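Local coordinates for 3-oxo-glucose-6-phosphate:glutamate aminotransferase (Bacillus subtilis subsp. subtilis, PDB 4K2M), which catalyses the reversible pyridoxal phosphate-dependent transamination of 3-dehydro-glucose 6-phosphate with glutamate, yielding kanosamine 6-phosphate for antibiotic biosynthesis, at residues I168-N173 with E185-P190; T114-R119 with T232-Y237. All coordinates share one frame; numbering follows the deposited sequence. Where two conformers were deposited one is given.

Contact 1 (I168-N173 with E185-P190)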
# COMPACT_ATOMS: atom_id res chain seq x y z
N ILE A 168 6.86 25.26 -3.31
CA ILE A 168 6.95 26.60 -3.86
C ILE A 168 6.42 26.54 -5.28
O ILE A 168 7.04 25.97 -6.19
CB ILE A 168 8.39 27.13 -3.83
CG1 ILE A 168 8.90 27.21 -2.39
CG2 ILE A 168 8.48 28.52 -4.48
CD1 ILE A 168 8.12 28.19 -1.47
N TYR A 169 5.23 27.08 -5.48
CA TYR A 169 4.56 26.92 -6.76
C TYR A 169 5.04 27.93 -7.78
O TYR A 169 5.16 29.14 -7.49
CB TYR A 169 3.05 27.02 -6.56
CG TYR A 169 2.55 25.93 -5.63
CD1 TYR A 169 2.55 24.61 -6.05
CD2 TYR A 169 2.12 26.22 -4.35
CE1 TYR A 169 2.12 23.60 -5.21
CE2 TYR A 169 1.68 25.21 -3.50
CZ TYR A 169 1.68 23.91 -3.95
OH TYR A 169 1.25 22.89 -3.14
N VAL A 170 5.35 27.44 -8.97
CA VAL A 170 5.65 28.32 -10.10
C VAL A 170 4.74 28.00 -11.28
O VAL A 170 4.16 26.91 -11.39
CB VAL A 170 7.14 28.30 -10.52
CG1 VAL A 170 8.04 28.52 -9.32
CG2 VAL A 170 7.49 27.01 -11.18
N ASP A 171 4.62 28.98 -12.18
CA ASP A 171 3.64 28.95 -13.26
C ASP A 171 3.98 27.88 -14.29
O ASP A 171 5.14 27.50 -14.43
CB ASP A 171 3.58 30.33 -13.92
CG ASP A 171 2.16 30.80 -14.21
OD1 ASP A 171 1.20 30.03 -13.96
OD2 ASP A 171 2.00 31.95 -14.67
N ILE A 172 2.97 27.41 -15.01
CA ILE A 172 3.16 26.43 -16.07
C ILE A 172 3.24 27.11 -17.43
O ILE A 172 2.88 28.27 -17.57
CB ILE A 172 1.99 25.45 -16.16
CG1 ILE A 172 0.68 26.23 -16.34
CG2 ILE A 172 1.96 24.54 -14.93
CD1 ILE A 172 -0.52 25.43 -16.79
N ASN A 173 3.70 26.37 -18.43
CA ASN A 173 3.55 26.78 -19.81
C ASN A 173 2.09 26.43 -20.15
O ASN A 173 1.66 25.30 -19.96
CB ASN A 173 4.56 26.00 -20.65
CG ASN A 173 4.37 26.17 -22.15
OD1 ASN A 173 3.25 26.11 -22.67
ND2 ASN A 173 5.48 26.33 -22.87
N GLU A 185 13.75 29.89 -12.06
CA GLU A 185 14.88 30.59 -11.45
C GLU A 185 14.41 31.72 -10.53
O GLU A 185 14.96 31.91 -9.44
CB GLU A 185 15.83 31.11 -12.54
CG GLU A 185 17.00 31.89 -11.97
CD GLU A 185 18.03 32.23 -13.02
OE1 GLU A 185 19.20 32.47 -12.65
OE2 GLU A 185 17.68 32.24 -14.22
N GLU A 186 13.38 32.44 -10.96
CA GLU A 186 12.77 33.50 -10.15
C GLU A 186 12.37 33.03 -8.73
O GLU A 186 12.44 33.80 -7.77
CB GLU A 186 11.55 34.07 -10.92
CG GLU A 186 10.55 34.85 -10.09
CD GLU A 186 9.41 35.45 -10.92
OE1 GLU A 186 8.90 34.75 -11.83
OE2 GLU A 186 9.04 36.62 -10.67
N ALA A 187 11.96 31.77 -8.59
CA ALA A 187 11.46 31.26 -7.31
C ALA A 187 12.55 30.71 -6.38
O ALA A 187 12.28 30.33 -5.24
CB ALA A 187 10.39 30.19 -7.54
N ILE A 188 13.78 30.64 -6.88
CA ILE A 188 14.85 30.02 -6.10
C ILE A 188 15.26 30.94 -4.94
O ILE A 188 15.37 32.15 -5.13
CB ILE A 188 16.05 29.67 -7.01
CG1 ILE A 188 15.65 28.60 -8.03
CG2 ILE A 188 17.25 29.17 -6.19
CD1 ILE A 188 16.71 28.31 -9.08
N THR A 189 15.44 30.36 -3.75
CA THR A 189 15.84 31.08 -2.55
C THR A 189 16.96 30.27 -1.92
O THR A 189 17.27 29.17 -2.41
CB THR A 189 14.67 31.21 -1.54
OG1 THR A 189 14.44 29.95 -0.91
CG2 THR A 189 13.40 31.69 -2.23
N PRO A 190 17.57 30.77 -0.83
CA PRO A 190 18.57 29.90 -0.19
C PRO A 190 17.98 28.61 0.39
O PRO A 190 18.76 27.70 0.70
CB PRO A 190 19.11 30.77 0.95
CG PRO A 190 18.92 32.17 0.45
CD PRO A 190 17.60 32.14 -0.28

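Contact 2 (T114-R119 with T232-Y237)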
# COMPACT_ATOMS: atom_id res chain seq x y z
N THR A 114 15.49 -2.43 -16.93
CA THR A 114 15.84 -2.58 -18.34
C THR A 114 15.02 -1.67 -19.24
O THR A 114 15.54 -1.02 -20.15
CB THR A 114 15.67 -4.03 -18.78
OG1 THR A 114 16.51 -4.87 -17.98
CG2 THR A 114 16.03 -4.20 -20.26
N TYR A 115 13.72 -1.60 -18.96
CA TYR A 115 12.83 -0.76 -19.75
C TYR A 115 13.17 0.71 -19.62
O TYR A 115 13.22 1.43 -20.62
CB TYR A 115 11.39 -1.03 -19.32
CG TYR A 115 10.33 -0.21 -20.03
CD1 TYR A 115 9.97 -0.49 -21.35
CD2 TYR A 115 9.66 0.81 -19.36
CE1 TYR A 115 8.98 0.24 -21.99
CE2 TYR A 115 8.67 1.55 -19.99
CZ TYR A 115 8.33 1.25 -21.30
OH TYR A 115 7.34 1.98 -21.92
N LEU A 116 13.43 1.17 -18.39
CA LEU A 116 13.73 2.57 -18.15
C LEU A 116 15.18 2.95 -18.43
O LEU A 116 15.51 4.14 -18.45
CB LEU A 116 13.40 2.92 -16.69
CG LEU A 116 11.95 2.77 -16.26
CD1 LEU A 116 11.82 2.95 -14.74
CD2 LEU A 116 11.08 3.79 -16.98
N HIS A 117 16.04 1.96 -18.65
CA HIS A 117 17.50 2.18 -18.72
C HIS A 117 18.00 2.93 -17.49
O HIS A 117 18.78 3.88 -17.60
CB HIS A 117 17.91 2.94 -19.99
CG HIS A 117 17.50 2.25 -21.26
ND1 HIS A 117 18.07 1.07 -21.69
CD2 HIS A 117 16.59 2.59 -22.21
CE1 HIS A 117 17.52 0.70 -22.83
NE2 HIS A 117 16.62 1.61 -23.17
N LYS A 118 17.53 2.50 -16.31
CA LYS A 118 18.00 3.05 -15.04
C LYS A 118 18.56 1.88 -14.25
O LYS A 118 17.98 0.79 -14.27
CB LYS A 118 16.83 3.69 -14.28
CG LYS A 118 16.41 5.06 -14.81
CD LYS A 118 17.46 6.10 -14.46
CE LYS A 118 17.14 7.46 -15.10
NZ LYS A 118 18.16 8.49 -14.70
N ARG A 119 19.68 2.11 -13.56
CA ARG A 119 20.39 1.01 -12.93
C ARG A 119 19.61 0.41 -11.76
O ARG A 119 19.65 -0.80 -11.53
CB ARG A 119 21.77 1.46 -12.46
CG ARG A 119 22.67 1.99 -13.58
CD ARG A 119 23.97 2.55 -13.01
NE ARG A 119 24.65 1.53 -12.21
CZ ARG A 119 25.70 1.77 -11.44
NH1 ARG A 119 26.21 2.99 -11.35
NH2 ARG A 119 26.25 0.77 -10.75
N THR A 232 9.98 8.65 -24.12
CA THR A 232 11.35 8.50 -24.56
C THR A 232 12.28 9.37 -23.70
O THR A 232 11.97 10.53 -23.41
CB THR A 232 11.47 8.89 -26.03
OG1 THR A 232 10.81 7.89 -26.82
CG2 THR A 232 12.94 9.00 -26.46
N ASP A 233 13.40 8.77 -23.29
CA ASP A 233 14.41 9.45 -22.49
C ASP A 233 13.91 9.85 -21.11
O ASP A 233 14.45 10.76 -20.49
CB ASP A 233 14.97 10.68 -23.21
CG ASP A 233 15.86 10.30 -24.37
OD1 ASP A 233 16.41 9.19 -24.34
OD2 ASP A 233 15.99 11.13 -25.29
N LEU A 234 12.89 9.15 -20.63
CA LEU A 234 12.41 9.41 -19.28
C LEU A 234 13.54 9.22 -18.28
O LEU A 234 14.22 8.19 -18.27
CB LEU A 234 11.26 8.45 -18.94
CG LEU A 234 10.56 8.74 -17.62
CD1 LEU A 234 9.91 10.13 -17.69
CD2 LEU A 234 9.52 7.67 -17.35
N GLY A 235 13.79 10.24 -17.45
CA GLY A 235 14.81 10.13 -16.43
C GLY A 235 16.21 10.55 -16.85
O GLY A 235 17.12 10.55 -16.01
N LYS A 236 16.39 10.91 -18.11
CA LYS A 236 17.73 11.27 -18.59
C LYS A 236 18.38 12.35 -17.75
O LYS A 236 19.56 12.25 -17.41
CB LYS A 236 17.66 11.72 -20.05
CG LYS A 236 19.02 12.10 -20.64
CD LYS A 236 18.93 12.21 -22.15
CE LYS A 236 20.24 12.69 -22.75
NZ LYS A 236 20.08 12.93 -24.21
N TYR A 237 17.60 13.37 -17.40
CA TYR A 237 18.13 14.50 -16.67
C TYR A 237 17.68 14.57 -15.21
O TYR A 237 17.89 15.58 -14.55
CB TYR A 237 17.73 15.79 -17.38
CG TYR A 237 18.29 15.90 -18.78
CD1 TYR A 237 19.65 16.11 -18.99
CD2 TYR A 237 17.46 15.82 -19.89
CE1 TYR A 237 20.16 16.22 -20.28
CE2 TYR A 237 17.96 15.93 -21.18
CZ TYR A 237 19.31 16.14 -21.36
OH TYR A 237 19.80 16.25 -22.65
O HOH W 1 13.98 5.99 -19.68

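Contact 1 (I168-N173 with E185-P190)
Ala187 presents its methyl group to two branched side chains, Ile168 of the outermost strand of the chain's sheet and Val170 just along the chain, and that single CB makes the whole contact. Its distance to Val170 CG1 is 3.4 Å, tighter than an ordinary carbon-carbon approach, while Ile168 CG2 lies at a relaxed 4.0 Å from Ala187 CB. The two receiving methyls, Val170 CG1 and Ile168 CG2, are 4.9 Å apart, and the alanine methyl rests across the pair. In Ile168 it is the short branch that touches: CG2 stands opposite the backbone N (CG1 takes chi1 -61°), and the longer arm ending in CD1 leads off another way. Val170 likewise uses one branch, with CG1 reaching Ala187 and CG2 turned aside. Tyr169, between them, leaves the opposite side of the strand, where its ring meets Tyr397.

Backbone bonds join Ile168 and Val170 to strand 145-148, and Thr189 OG1 is bonded to Glu145. Ile188 N bonds to Glu185 O at 3.1 Å, closing a tight turn from Glu185 to Ile188 that includes Ala187, while Ile188 packs on Ile147 and on helix 207-217. The connection to strand 192-195 thus passes back over one face of the aspartate aminotransferase-fold sheet, across strands 166-169 and 145-148, as plain packing away from the cofactor and substrate sites. With only methyl groups meeting and 96 Å² buried, the contact is apolar, probably kept by dispersion and exclusion of water, while the hydrogen bonds around it help set the position of the two segments.

Contact 2 (T114-R119 with T232-Y237)
A single water joins the backbones of the two segments, donating one hydrogen to Leu234 O at 2.6 Å and the other to Leu116 O at 2.7 Å. Farther along the seam Lys118 reaches across directly, its NZ bonding to Gly235 O at 2.7 Å. The ammonium approaches from 45° above the carbonyl plane, with a C=O...N angle of 129°. A bend at chi2 (-72°) aims the otherwise extended lysine chain at the turn, and CE passes 3.8 Å from Gly235 CA, where the lack of a side chain lets it run close. Gly235 is the third residue of a type II turn from Asp233 to Lys236. His117 ends helix 103-116 in a Schellman motif. Leu116 and Leu234 lie alongside each other, CD2 to CD2 at 4.2 Å. The Leu234 side chain is about 10 Å from that of Gln227 in the pyridoxal phosphate site, so the seam lies near the cofactor without touching it. Three buried carbonyl oxygens thus receive hydrogen bonds, two from the water and one from Lys118. Asp263 adds a long, weak ion pair to NZ, and the dipole of the Gly235 carbonyl probably helps to stabilise the lysine's charge.

Overall arrangement
Following the chain, helix 103-116 ends at the first half of contact 2, and the chain then enters strand 120-124, one edge of the seven-stranded mixed sheet. It continues to strand 166-169, the outermost strand at the other edge, where contact 1 closes a short loop between 168-173 and 185-190. Only after strands 192-195 and 220-224 does segment 232-237 return to complete contact 2, so the small loop sits wholly within the large one. The centres lie about 26 Å apart, and the nearest atoms of the two contacts are about 14 Å apart. Contact 2 also lies beside the N-terminal region, since Thr232 bonds to Ser13 and Lys14, whereas segment 168-173 is tied to the C-terminal part by the hydrogen bond of Asp171 to Thr405.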